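PDB 3CJX: ChrR-like cupin domain-containing protein from Ralstonia eutropha, which is of unknown function but adopts a cupin-like fold and is related to the cupin domain of ChrR. Local coordinates for residues K22-H27 and K139-R144; P34-P39 and L43-A48; S71-Y76 and R104-Q109; L90-P93 and I97-F100; N120-Q125 and G131-G136. All coordinates share one frame; numbering follows the deposited sequence. Where two conformers were deposited one is given.

Interaction 1. Residues K22-H27 and K139-R144; sequences KALGGH and KNWVDR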
# COMPACT_ATOMS: atom_id res chain seq x y z
N LYS A 22 5.19 -9.96 5.40
CA LYS A 22 5.12 -10.74 4.17
C LYS A 22 3.72 -11.17 3.73
O LYS A 22 2.84 -11.42 4.56
CB LYS A 22 6.04 -11.94 4.28
CG LYS A 22 7.47 -11.53 4.69
CD LYS A 22 8.54 -12.32 3.98
CE LYS A 22 9.96 -11.69 4.02
NZ LYS A 22 10.24 -10.63 5.05
N ALA A 23 3.51 -11.19 2.42
CA ALA A 23 2.28 -11.67 1.81
C ALA A 23 1.00 -11.02 2.30
O ALA A 23 0.14 -11.69 2.86
CB ALA A 23 2.18 -13.19 2.01
N LEU A 24 0.86 -9.72 2.07
CA LEU A 24 -0.36 -8.97 2.46
C LEU A 24 -1.63 -9.70 2.03
O LEU A 24 -1.77 -10.11 0.86
CB LEU A 24 -0.37 -7.58 1.82
CG LEU A 24 -1.55 -6.65 2.16
CD1 LEU A 24 -1.57 -6.38 3.66
CD2 LEU A 24 -1.45 -5.33 1.35
N GLY A 25 -2.58 -9.82 2.96
CA GLY A 25 -3.84 -10.55 2.74
C GLY A 25 -3.63 -11.94 2.17
O GLY A 25 -4.47 -12.43 1.41
N GLY A 26 -2.51 -12.58 2.51
CA GLY A 26 -2.18 -13.91 1.99
C GLY A 26 -1.77 -13.95 0.53
O GLY A 26 -1.80 -15.02 -0.07
N HIS A 27 -1.39 -12.80 -0.04
CA HIS A 27 -0.95 -12.71 -1.43
C HIS A 27 0.56 -12.68 -1.54
O HIS A 27 1.19 -11.64 -1.33
CB HIS A 27 -1.54 -11.49 -2.13
CG HIS A 27 -3.03 -11.52 -2.22
ND1 HIS A 27 -3.82 -10.40 -2.04
CD2 HIS A 27 -3.88 -12.55 -2.44
CE1 HIS A 27 -5.09 -10.75 -2.18
NE2 HIS A 27 -5.15 -12.05 -2.41
N LYS A 139 -5.30 -2.48 8.05
CA LYS A 139 -4.78 -2.41 9.42
C LYS A 139 -4.99 -3.73 10.16
O LYS A 139 -4.10 -4.19 10.86
CB LYS A 139 -5.41 -1.26 10.21
CG LYS A 139 -4.71 -0.97 11.55
CD LYS A 139 -5.28 0.30 12.21
CE LYS A 139 -4.57 0.67 13.50
NZ LYS A 139 -4.62 -0.41 14.55
N ASN A 140 -6.17 -4.33 10.01
CA ASN A 140 -6.43 -5.63 10.65
C ASN A 140 -5.42 -6.68 10.19
O ASN A 140 -4.87 -7.40 11.04
CB ASN A 140 -7.87 -6.12 10.44
CG ASN A 140 -8.89 -5.25 11.17
OD1 ASN A 140 -8.59 -4.15 11.64
ND2 ASN A 140 -10.11 -5.74 11.26
N TRP A 141 -5.15 -6.79 8.89
CA TRP A 141 -4.16 -7.76 8.44
C TRP A 141 -2.79 -7.39 9.00
O TRP A 141 -2.05 -8.27 9.44
CB TRP A 141 -4.07 -7.86 6.92
CG TRP A 141 -3.02 -8.85 6.51
CD1 TRP A 141 -3.17 -10.19 6.35
CD2 TRP A 141 -1.64 -8.57 6.28
NE1 TRP A 141 -1.98 -10.76 6.01
CE2 TRP A 141 -1.02 -9.79 5.97
CE3 TRP A 141 -0.87 -7.41 6.30
CZ2 TRP A 141 0.32 -9.88 5.67
CZ3 TRP A 141 0.46 -7.50 5.99
CH2 TRP A 141 1.05 -8.72 5.68
N VAL A 142 -2.46 -6.10 8.98
CA VAL A 142 -1.16 -5.64 9.51
C VAL A 142 -0.96 -6.08 10.96
O VAL A 142 0.03 -6.73 11.29
CB VAL A 142 -0.99 -4.09 9.44
CG1 VAL A 142 0.17 -3.63 10.36
CG2 VAL A 142 -0.82 -3.60 7.98
N ASP A 143 -1.93 -5.76 11.82
CA ASP A 143 -1.83 -6.08 13.24
C ASP A 143 -1.76 -7.59 13.45
O ASP A 143 -1.07 -8.05 14.36
CB ASP A 143 -2.99 -5.47 14.03
CG ASP A 143 -2.90 -3.95 14.12
OD1 ASP A 143 -1.76 -3.41 14.12
OD2 ASP A 143 -3.98 -3.29 14.22
N ARG A 144 -2.47 -8.35 12.62
CA ARG A 144 -2.43 -9.81 12.67
C ARG A 144 -1.08 -10.30 12.16
O ARG A 144 -0.52 -11.26 12.70
CB ARG A 144 -3.59 -10.44 11.86
CG ARG A 144 -3.33 -11.88 11.25
CD ARG A 144 -4.61 -12.57 10.66
NE ARG A 144 -5.53 -11.60 10.04
CZ ARG A 144 -6.58 -11.01 10.64
NH1 ARG A 144 -6.91 -11.29 11.91
NH2 ARG A 144 -7.32 -10.13 9.96

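Interaction 2. Residues P34-P39 and L43-A48; sequences PLFMDP and LMVMRA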
# COMPACT_ATOMS: atom_id res chain seq x y z
N PRO A 34 4.05 -0.86 7.00
CA PRO A 34 3.14 0.24 7.22
C PRO A 34 3.86 1.43 7.84
O PRO A 34 4.81 1.24 8.59
CB PRO A 34 2.13 -0.34 8.21
CG PRO A 34 2.90 -1.35 8.96
CD PRO A 34 3.86 -1.93 7.99
N LEU A 35 3.42 2.63 7.49
CA LEU A 35 3.97 3.87 8.02
C LEU A 35 2.89 4.66 8.77
O LEU A 35 3.01 4.88 9.98
CB LEU A 35 4.59 4.70 6.88
CG LEU A 35 5.57 3.88 6.02
CD1 LEU A 35 6.08 4.66 4.82
CD2 LEU A 35 6.72 3.41 6.92
N PHE A 36 1.83 5.04 8.06
CA PHE A 36 0.73 5.83 8.62
C PHE A 36 -0.62 5.25 8.22
O PHE A 36 -0.86 5.03 7.04
CB PHE A 36 0.84 7.28 8.15
CG PHE A 36 -0.18 8.19 8.76
CD1 PHE A 36 0.08 8.82 9.96
CD2 PHE A 36 -1.40 8.40 8.15
CE1 PHE A 36 -0.85 9.65 10.54
CE2 PHE A 36 -2.34 9.22 8.72
CZ PHE A 36 -2.07 9.85 9.91
N MSE A 37 -1.51 5.02 9.19
CA MSE A 37 -2.85 4.46 8.92
C MSE A 37 -3.95 5.19 9.66
O MSE A 37 -3.98 5.20 10.89
CB MSE A 37 -2.88 3.00 9.29
CG MSE A 37 -1.68 2.29 8.79
SE MSE A 37 -2.07 0.51 8.32
CE MSE A 37 -2.81 0.91 6.57
N ASP A 38 -4.87 5.78 8.90
CA ASP A 38 -5.99 6.55 9.44
C ASP A 38 -7.26 6.00 8.82
O ASP A 38 -7.70 6.50 7.80
CB ASP A 38 -5.82 8.04 9.09
CG ASP A 38 -6.93 8.92 9.66
OD1 ASP A 38 -8.00 8.39 10.03
OD2 ASP A 38 -6.72 10.15 9.73
N PRO A 39 -7.84 4.95 9.43
CA PRO A 39 -9.07 4.36 8.91
C PRO A 39 -10.28 5.29 8.90
O PRO A 39 -11.21 5.09 8.12
CB PRO A 39 -9.36 3.22 9.88
CG PRO A 39 -8.09 2.98 10.60
CD PRO A 39 -7.38 4.27 10.65
N LEU A 43 -7.01 7.01 4.93
CA LEU A 43 -5.68 7.37 4.42
C LEU A 43 -4.61 6.39 4.90
O LEU A 43 -4.59 6.03 6.08
CB LEU A 43 -5.34 8.79 4.87
CG LEU A 43 -3.99 9.33 4.43
CD1 LEU A 43 -3.86 9.36 2.89
CD2 LEU A 43 -3.85 10.71 5.02
N MSE A 44 -3.75 5.94 3.99
CA MSE A 44 -2.64 5.08 4.38
C MSE A 44 -1.41 5.49 3.63
O MSE A 44 -1.48 5.70 2.43
CB MSE A 44 -2.83 3.61 4.04
CG MSE A 44 -4.20 3.14 3.82
SE MSE A 44 -4.13 1.23 3.39
CE MSE A 44 -4.78 1.34 1.56
N VAL A 45 -0.28 5.58 4.33
CA VAL A 45 0.99 5.86 3.71
C VAL A 45 1.81 4.60 3.97
O VAL A 45 2.04 4.25 5.12
CB VAL A 45 1.64 7.11 4.30
CG1 VAL A 45 2.97 7.42 3.58
CG2 VAL A 45 0.68 8.28 4.21
N MSE A 46 2.20 3.89 2.91
CA MSE A 46 2.91 2.62 3.04
C MSE A 46 4.11 2.49 2.12
O MSE A 46 4.22 3.17 1.11
CB MSE A 46 2.00 1.47 2.61
CG MSE A 46 0.54 1.50 3.04
SE MSE A 46 0.28 1.02 4.90
CE MSE A 46 0.27 2.69 5.80
N ARG A 47 4.99 1.57 2.46
CA ARG A 47 6.10 1.16 1.62
C ARG A 47 5.72 -0.24 1.19
O ARG A 47 5.36 -1.05 2.06
CB ARG A 47 7.40 1.10 2.41
CG ARG A 47 8.17 2.37 2.45
CD ARG A 47 9.15 2.57 1.30
NE ARG A 47 10.28 1.63 1.27
CZ ARG A 47 10.42 0.60 0.44
NH1 ARG A 47 9.51 0.32 -0.49
NH2 ARG A 47 11.51 -0.16 0.52
N ALA A 48 5.77 -0.52 -0.11
CA ALA A 48 5.49 -1.86 -0.63
C ALA A 48 6.74 -2.41 -1.34
O ALA A 48 7.53 -1.64 -1.88
CB ALA A 48 4.30 -1.86 -1.58

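Interaction 3. Residues S71-Y76 and R104-Q109; sequences SGCWYY and RDNEGQ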
# COMPACT_ATOMS: atom_id res chain seq x y z
N SER A 71 12.65 1.84 -6.81
CA SER A 71 13.39 0.97 -7.68
C SER A 71 12.51 -0.10 -8.27
O SER A 71 11.37 -0.31 -7.85
CB SER A 71 14.59 0.35 -6.95
OG SER A 71 14.19 -0.27 -5.75
N GLY A 72 13.05 -0.74 -9.29
CA GLY A 72 12.38 -1.82 -10.00
C GLY A 72 11.62 -1.33 -11.20
O GLY A 72 12.01 -0.36 -11.85
N CYS A 73 10.53 -2.02 -11.49
CA CYS A 73 9.67 -1.69 -12.60
C CYS A 73 8.26 -2.24 -12.43
O CYS A 73 8.05 -3.36 -11.93
CB CYS A 73 10.27 -2.23 -13.90
SG CYS A 73 9.14 -2.03 -15.32
N TRP A 74 7.28 -1.43 -12.83
CA TRP A 74 5.89 -1.86 -12.83
C TRP A 74 5.09 -1.04 -13.82
O TRP A 74 5.50 0.06 -14.21
CB TRP A 74 5.27 -1.78 -11.45
CG TRP A 74 5.02 -0.40 -10.93
CD1 TRP A 74 5.84 0.33 -10.11
CD2 TRP A 74 3.84 0.40 -11.12
NE1 TRP A 74 5.25 1.53 -9.82
CE2 TRP A 74 4.03 1.60 -10.43
CE3 TRP A 74 2.65 0.21 -11.83
CZ2 TRP A 74 3.07 2.61 -10.40
CZ3 TRP A 74 1.69 1.21 -11.81
CH2 TRP A 74 1.91 2.40 -11.10
N TYR A 75 3.96 -1.58 -14.25
CA TYR A 75 3.10 -0.90 -15.21
C TYR A 75 1.65 -1.33 -15.07
O TYR A 75 1.35 -2.39 -14.52
CB TYR A 75 3.57 -1.21 -16.63
CG TYR A 75 3.37 -2.66 -17.02
CD1 TYR A 75 4.32 -3.62 -16.67
CD2 TYR A 75 2.24 -3.07 -17.72
CE1 TYR A 75 4.14 -4.95 -17.00
CE2 TYR A 75 2.05 -4.40 -18.04
CZ TYR A 75 3.01 -5.33 -17.68
OH TYR A 75 2.87 -6.67 -18.00
N TYR A 76 0.77 -0.49 -15.57
CA TYR A 76 -0.65 -0.78 -15.54
C TYR A 76 -0.95 -1.45 -16.87
O TYR A 76 -0.53 -0.99 -17.92
CB TYR A 76 -1.51 0.48 -15.33
CG TYR A 76 -1.54 1.07 -13.92
CD1 TYR A 76 -1.73 0.26 -12.80
CD2 TYR A 76 -1.53 2.45 -13.72
CE1 TYR A 76 -1.81 0.81 -11.51
CE2 TYR A 76 -1.64 3.00 -12.44
CZ TYR A 76 -1.77 2.17 -11.35
OH TYR A 76 -1.83 2.72 -10.09
N ARG A 104 7.63 -10.14 -15.41
CA ARG A 104 8.37 -11.34 -15.02
C ARG A 104 9.88 -11.13 -15.15
O ARG A 104 10.66 -11.76 -14.43
CB ARG A 104 8.00 -12.54 -15.87
CG ARG A 104 8.53 -13.84 -15.28
CD ARG A 104 8.01 -15.10 -15.96
NE ARG A 104 8.47 -15.28 -17.34
CZ ARG A 104 8.13 -16.32 -18.10
NH1 ARG A 104 7.33 -17.28 -17.64
NH2 ARG A 104 8.60 -16.39 -19.34
N ASP A 105 10.29 -10.23 -16.04
CA ASP A 105 11.69 -10.03 -16.32
C ASP A 105 12.42 -9.12 -15.35
O ASP A 105 13.59 -8.85 -15.56
CB ASP A 105 11.88 -9.46 -17.72
CG ASP A 105 10.80 -9.90 -18.67
OD1 ASP A 105 10.90 -11.03 -19.21
OD2 ASP A 105 9.88 -9.09 -18.90
N ASN A 106 11.75 -8.62 -14.31
CA ASN A 106 12.45 -7.81 -13.32
C ASN A 106 13.49 -8.70 -12.65
O ASN A 106 13.17 -9.85 -12.31
CB ASN A 106 11.49 -7.28 -12.24
CG ASN A 106 10.52 -6.25 -12.75
OD1 ASN A 106 10.51 -5.91 -13.93
ND2 ASN A 106 9.68 -5.74 -11.87
N GLU A 107 14.71 -8.22 -12.45
CA GLU A 107 15.72 -9.04 -11.79
C GLU A 107 15.49 -9.06 -10.28
O GLU A 107 15.89 -10.00 -9.61
CB GLU A 107 17.14 -8.57 -12.14
CG GLU A 107 18.24 -9.63 -11.94
CD GLU A 107 18.18 -10.80 -12.92
OE1 GLU A 107 17.22 -10.89 -13.72
OE2 GLU A 107 19.11 -11.62 -12.89
N GLY A 108 14.82 -8.04 -9.74
CA GLY A 108 14.54 -8.02 -8.32
C GLY A 108 13.22 -7.41 -7.90
O GLY A 108 12.24 -7.39 -8.64
N GLN A 109 13.23 -6.90 -6.68
CA GLN A 109 12.04 -6.34 -6.10
C GLN A 109 11.80 -4.97 -6.66
O GLN A 109 12.73 -4.26 -7.02
CB GLN A 109 12.20 -6.22 -4.58
CG GLN A 109 12.36 -7.54 -3.85
CD GLN A 109 11.12 -8.37 -3.91
OE1 GLN A 109 11.09 -9.41 -4.54
NE2 GLN A 109 10.05 -7.87 -3.29

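Interaction 4. Residues L90-P93 and I97-F100; sequences LYEP and IHQF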
# COMPACT_ATOMS: atom_id res chain seq x y z
N LEU A 90 3.68 9.00 -9.92
CA LEU A 90 2.38 8.86 -10.54
C LEU A 90 1.29 9.42 -9.64
O LEU A 90 1.24 9.10 -8.47
CB LEU A 90 2.06 7.37 -10.75
CG LEU A 90 0.64 7.07 -11.21
CD1 LEU A 90 0.51 7.50 -12.66
CD2 LEU A 90 0.33 5.60 -11.03
N TYR A 91 0.42 10.23 -10.22
CA TYR A 91 -0.78 10.71 -9.54
C TYR A 91 -1.92 9.98 -10.21
O TYR A 91 -2.03 10.00 -11.44
CB TYR A 91 -0.98 12.20 -9.70
CG TYR A 91 -2.37 12.66 -9.34
CD1 TYR A 91 -2.70 13.01 -8.04
CD2 TYR A 91 -3.36 12.76 -10.32
CE1 TYR A 91 -3.99 13.44 -7.72
CE2 TYR A 91 -4.64 13.18 -10.01
CZ TYR A 91 -4.96 13.53 -8.70
OH TYR A 91 -6.25 13.96 -8.42
N GLU A 92 -2.76 9.32 -9.43
CA GLU A 92 -3.92 8.62 -9.97
C GLU A 92 -5.15 9.24 -9.28
O GLU A 92 -5.22 9.28 -8.05
CB GLU A 92 -3.80 7.15 -9.60
CG GLU A 92 -4.12 6.18 -10.71
CD GLU A 92 -4.20 4.73 -10.18
OE1 GLU A 92 -3.59 4.47 -9.10
OE2 GLU A 92 -4.87 3.87 -10.82
N PRO A 93 -6.10 9.78 -10.05
CA PRO A 93 -7.22 10.37 -9.33
C PRO A 93 -8.25 9.35 -8.87
O PRO A 93 -8.19 8.18 -9.23
CB PRO A 93 -7.85 11.29 -10.39
CG PRO A 93 -7.56 10.62 -11.67
CD PRO A 93 -6.24 9.92 -11.51
N ILE A 97 -9.56 3.13 -12.45
CA ILE A 97 -9.46 1.70 -12.25
C ILE A 97 -8.34 1.19 -13.16
O ILE A 97 -8.40 1.36 -14.37
CB ILE A 97 -10.82 1.00 -12.54
CG1 ILE A 97 -10.69 -0.52 -12.37
CG2 ILE A 97 -11.34 1.37 -13.91
CD1 ILE A 97 -12.04 -1.25 -12.43
N HIS A 98 -7.30 0.62 -12.58
CA HIS A 98 -6.19 0.06 -13.35
C HIS A 98 -5.73 -1.22 -12.69
O HIS A 98 -6.16 -1.55 -11.60
CB HIS A 98 -5.02 1.04 -13.45
CG HIS A 98 -5.39 2.36 -14.06
ND1 HIS A 98 -5.42 3.53 -13.33
CD2 HIS A 98 -5.80 2.67 -15.31
CE1 HIS A 98 -5.81 4.52 -14.12
NE2 HIS A 98 -6.05 4.03 -15.32
N GLN A 99 -4.83 -1.93 -13.38
CA GLN A 99 -4.29 -3.21 -12.91
C GLN A 99 -2.76 -3.21 -12.85
O GLN A 99 -2.09 -3.15 -13.88
CB GLN A 99 -4.77 -4.32 -13.84
CG GLN A 99 -4.18 -5.66 -13.49
CD GLN A 99 -4.79 -6.78 -14.27
OE1 GLN A 99 -4.92 -6.72 -15.50
NE2 GLN A 99 -5.14 -7.84 -13.56
N PHE A 100 -2.24 -3.35 -11.64
CA PHE A 100 -0.81 -3.34 -11.33
C PHE A 100 -0.15 -4.63 -11.83
O PHE A 100 -0.68 -5.72 -11.66
CB PHE A 100 -0.64 -3.20 -9.81
CG PHE A 100 0.78 -3.03 -9.34
CD1 PHE A 100 1.56 -4.14 -9.01
CD2 PHE A 100 1.32 -1.77 -9.17
CE1 PHE A 100 2.86 -3.99 -8.57
CE2 PHE A 100 2.62 -1.60 -8.73
CZ PHE A 100 3.39 -2.70 -8.42

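Interaction 5. Residues N120-Q125 and G131-G136; sequences NVNFTQ and GLSDAG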
# COMPACT_ATOMS: atom_id res chain seq x y z
N ASN A 120 -10.26 0.89 -1.65
CA ASN A 120 -10.02 0.16 -2.89
C ASN A 120 -11.12 -0.86 -3.05
O ASN A 120 -11.45 -1.60 -2.13
CB ASN A 120 -8.61 -0.44 -2.96
CG ASN A 120 -7.54 0.60 -3.32
OD1 ASN A 120 -7.83 1.79 -3.42
ND2 ASN A 120 -6.32 0.14 -3.54
N VAL A 121 -11.76 -0.82 -4.21
CA VAL A 121 -12.84 -1.77 -4.50
C VAL A 121 -12.21 -2.64 -5.57
O VAL A 121 -11.76 -2.14 -6.60
CB VAL A 121 -14.15 -1.10 -4.98
CG1 VAL A 121 -15.25 -2.15 -5.10
CG2 VAL A 121 -14.56 -0.03 -4.01
N ASN A 122 -12.18 -3.94 -5.31
CA ASN A 122 -11.50 -4.91 -6.17
C ASN A 122 -12.41 -5.66 -7.12
O ASN A 122 -13.44 -6.20 -6.70
CB ASN A 122 -10.74 -5.91 -5.28
CG ASN A 122 -9.73 -5.21 -4.35
OD1 ASN A 122 -8.99 -4.32 -4.78
ND2 ASN A 122 -9.72 -5.59 -3.08
N PHE A 123 -12.02 -5.69 -8.39
CA PHE A 123 -12.77 -6.38 -9.42
C PHE A 123 -11.84 -7.25 -10.27
O PHE A 123 -10.63 -7.09 -10.23
CB PHE A 123 -13.47 -5.40 -10.36
CG PHE A 123 -14.48 -4.50 -9.70
CD1 PHE A 123 -15.80 -4.86 -9.63
CD2 PHE A 123 -14.11 -3.27 -9.23
CE1 PHE A 123 -16.73 -4.02 -9.06
CE2 PHE A 123 -15.03 -2.43 -8.66
CZ PHE A 123 -16.35 -2.81 -8.58
N THR A 124 -12.44 -8.19 -11.00
CA THR A 124 -11.75 -9.02 -12.00
C THR A 124 -11.78 -8.20 -13.29
O THR A 124 -12.52 -7.22 -13.37
CB THR A 124 -12.49 -10.34 -12.26
OG1 THR A 124 -13.87 -10.06 -12.53
CG2 THR A 124 -12.43 -11.24 -11.05
N GLN A 125 -11.02 -8.61 -14.31
CA GLN A 125 -10.98 -7.83 -15.56
C GLN A 125 -12.39 -7.73 -16.18
O GLN A 125 -12.73 -6.73 -16.79
CB GLN A 125 -9.94 -8.39 -16.56
CG GLN A 125 -9.40 -7.38 -17.61
N GLY A 131 -13.89 -7.82 -3.63
CA GLY A 131 -13.88 -7.33 -2.25
C GLY A 131 -13.44 -5.87 -2.12
O GLY A 131 -13.11 -5.20 -3.10
N LEU A 132 -13.44 -5.38 -0.88
CA LEU A 132 -13.06 -4.02 -0.55
C LEU A 132 -11.79 -4.07 0.24
O LEU A 132 -11.56 -5.02 0.97
CB LEU A 132 -14.13 -3.35 0.35
CG LEU A 132 -15.31 -2.68 -0.34
CD1 LEU A 132 -16.35 -2.24 0.67
CD2 LEU A 132 -14.80 -1.51 -1.14
N SER A 133 -10.95 -3.06 0.11
CA SER A 133 -9.78 -2.94 0.96
C SER A 133 -9.63 -1.50 1.45
O SER A 133 -9.02 -0.68 0.77
CB SER A 133 -8.50 -3.39 0.22
OG SER A 133 -8.51 -4.77 -0.10
N ASP A 134 -10.21 -1.16 2.60
CA ASP A 134 -10.02 0.19 3.19
C ASP A 134 -8.90 0.14 4.24
O ASP A 134 -8.40 -0.95 4.57
CB ASP A 134 -11.31 0.77 3.80
CG ASP A 134 -11.88 -0.11 4.89
OD1 ASP A 134 -11.32 -1.19 5.16
OD2 ASP A 134 -12.92 0.29 5.47
N ALA A 135 -8.53 1.31 4.75
CA ALA A 135 -7.49 1.45 5.77
C ALA A 135 -7.74 0.50 6.95
O ALA A 135 -6.82 -0.14 7.48
CB ALA A 135 -7.41 2.89 6.23
N GLY A 136 -8.99 0.39 7.34
CA GLY A 136 -9.35 -0.50 8.44
C GLY A 136 -9.03 -1.95 8.15
O GLY A 136 -8.44 -2.63 8.99

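Interaction 1. Residues K22-H27 and K139-R144
Trp-141 of helix 135-148 lays its indole against the backbone of the loop 22-27, a CH-pi packing contact at the surface of the cupin-like fold, where the loop leads into strand 30-38. The contact is made mainly by the Trp-141 ring and, on the loop, largely by backbone. CA of Leu-24 lies over a face of the indole, 3.5 Å from the centroid of the six-membered ring and 17° off its normal. CA of Gly-25 sits over the five-membered ring at 4.0 Å from that centroid, and the backbone N of Gly-25 lies above the indole too, offset toward its rim. The positive phi of Gly-25, 50°, favours glycine at this turn of the chain, which leaves its N and CA facing the ring. In the conformer described here, one of two modelled, chi1 of 179° sets CG of Trp-141 trans to its own backbone N and sends the ring out from the helix to the loop. The side chain of Leu-24 packs on Ile-32 of strand 30-38, which suits an apolar residue. The loop is held from other sides as well: Lys-22 O accepts a hydrogen bond from Gln-149 NE2, and Ala-23 N donates to Asp-31 OD1. One residue past the tryptophan, Val-142 packs on Pro-34 of the same strand, so that the helix is seated on the sheet beside the loop. At the rim of the indole, Lys-22 O lies near the ring plane, 3.2 Å from Trp-141 CZ2.

Interaction 2. Residues P34-P39 and L43-A48
Met-37, Met-44 and Met-46, all modelled as selenomethionine, gather on one face of this strand pair. Bends at chi2 and chi3 (-147° and 80°) turn the CE of Met-37 to lie 3.5 Å from SE of Met-44 and 3.5 Å from SE of Met-46, whose chain it meets at about a right angle. Long, flexible methionines fill this buried layer between the sheet and helix 135-148, where Ile-138 covers Met-37 and Met-44. SE of Met-46 also reaches CB of Pro-34, at 4.0 Å. On the other face CB of Phe-36 rests on CB of Val-45, and the phenyl ring reaches on toward CD2 of Leu-43. The two strands form the antiparallel hairpin 30-38/43-50 of the cupin-like fold, interrupted by a classic beta bulge in which Leu-35 and Phe-36 both face Val-45. Val-45 O accordingly takes a nearly straight bond from Phe-36 N at 3.1 Å and a weak one from Leu-35 N. Beyond the bulge Asp-38 and Leu-43 pair through both backbone bonds, Asp-38 N to Leu-43 O being 2.8 Å. At the polar edge Asp-38 OD1 accepts from Asn-41 N in the turn, and Arg-47 reaches away to a salt bridge with Glu-111.

Interaction 3. Residues S71-Y76 and R104-Q109
Asn-106 hangs its amide from the loop 104-109 onto the carbonyl of Cys-73, a loop-to-backbone contact at the surface of the cupin-like fold that joins this connection to segment 71-76. Its side chain leaves the backbone with chi1 -69°, CG trans to the carbonyl carbon, and chi2 is close to zero. That second torsion folds OD1 back over CA and pushes ND2 outward, so that the amide N-H meets Cys-73 O at 2.9 Å with an angle of 153° at the hydrogen. The acceptor lies close to the plane of the amide, while the donor is tilted somewhat from the plane of the carbonyl. OD1 comes 3.7 Å from CB of Cys-73, whose side chain packs on Lys-83, Pro-103 and Thr-85. Nearby, Gly-72 CA passes 3.9 Å from Gln-109 O; a residue without a side chain fits this close passage and adopts a positive phi with ease. Gln-109 itself bends away, giving NE2 to Ser-49 OG. Asparagine suits its site because a short amide can offer an N-H to a backbone carbonyl from an irregular loop. Since Thr-110 OG1 also bonds to Cys-73 O, two polar groups grip that oxygen, one from the loop and one from the start of strand 110-117, which joins both to Cys-73.

Interaction 4. Residues L90-P93 and I97-F100
A histidine-carboxylate hydrogen bond, between His-98 on strand 97-101 and Glu-92 on strand 88-92, lies in what is probably the pocket of the cupin-like fold. The two strands belong to different sheets, and their backbones stay well apart, with the CA atoms of Glu-92 and Ile-97 the nearest pair at 9.2 Å. Two side chains coming from opposite directions, the long glutamate and the imidazole, bridge that gap. Glu-92 runs out extended beyond CG, and His-98 swings its ring to meet it with chi1 -58°, CG trans to the carbonyl carbon. ND1 of His-98 donates to OE2 of Glu-92 over 2.6 Å, with an almost linear angle of 175° at the hydrogen. The oxygen sits in the plane of the imidazole, and it is met on its anti side; carboxylate and ring are turned 30° from each other. Pro-93 and His-98 fall at the positions of the proline and the histidine in the second conserved cupin sequence motif, whose histidine commonly binds a metal in relatives; by that comparison His-98 probably belongs to the functional pocket. A glycerol, probably from the crystallisation liquor, bound about 4 Å from the side chain of Glu-92, is consistent with a pocket. With ND1 bonded to a carboxylate, the rotation of the imidazole is fixed. Tyr-76 stacks on the ring of His-98, and Tyr-79 meets it at a steep angle. Around the carboxylate, Ser-96 OG adds a weak bond to OE2 of Glu-92, while Tyr-76 OH makes another weak bond, to OE1.

Interaction 5. Residues N120-Q125 and G131-G136
Strands 120-123 and 131-133 run antiparallel, with segment axes 4.7 Å apart and N-to-C directions at 149°. Asn-120 and Ser-133 form a hydrogen-bonded pair: Ser-133 N reaches Asn-120 O at 2.7 Å, and Asn-120 N returns a bond to Ser-133 O at 3.1 Å. Val-121 and Leu-132 follow as a non-hydrogen-bonded pair. Next comes Asn-122 opposite Gly-131, where Asn-122 N meets Gly-131 O at 2.7 Å. Val-121 and Leu-132 lie side by side and point the same way, the CG2 methyl of Val-121 against the CD2 methyl of Leu-132; such apolar neighbours suit a cross-strand pair on one face. The other face is more polar. Asn-122 has CG trans to its carbonyl carbon (chi1 -58°), which brings the amide alongside the carbonyl O of Gly-131, and ND2 makes a weak bond of 3.3 Å to Ser-133 OG. CB and CG of Asn-122 also lie against that Gly-131 oxygen, and glycine accommodates the very extended backbone at this point. Asn-122 OD1 is used outside the hairpin, accepting a hydrogen bond from His-59 ND1. Past the strand, Asp-134 stands at the N-cap of helix 135-148, and its OD1 takes the N-H of Val-137, a standard use of aspartate at a helix start. The arrangement is a beta hairpin at the margin of a cupin sheet; His-59 lies at a position of the first cupin histidine motif, and if it is a metal ligand, as the corresponding histidine is in many cupins, Asn-122 would be placed to orient its ring.

Interaction 1 spans the chain most widely, joining the loop before strand 30-38 to helix 135-148, and the other four come between its two segments in sequence. Interaction 2 is first in line, then interaction 3, which itself encloses interaction 4, then interaction 5. Helix 135-148 starts in interaction 5 and supplies Trp-141 to interaction 1; it also packs on interaction 2, Pro-39 CA lying 3.5 Å from Ala-135 CB. Strands 73-76 and 97-101, neighbours in one sheet, connect interactions 3 and 4, whose centres are about 16 Å apart. Interactions 4 and 5, with centres about 14 Å apart, flank the probable cupin pocket, whereas interaction 1 lies across the molecule from interaction 4, about 22 Å between centres.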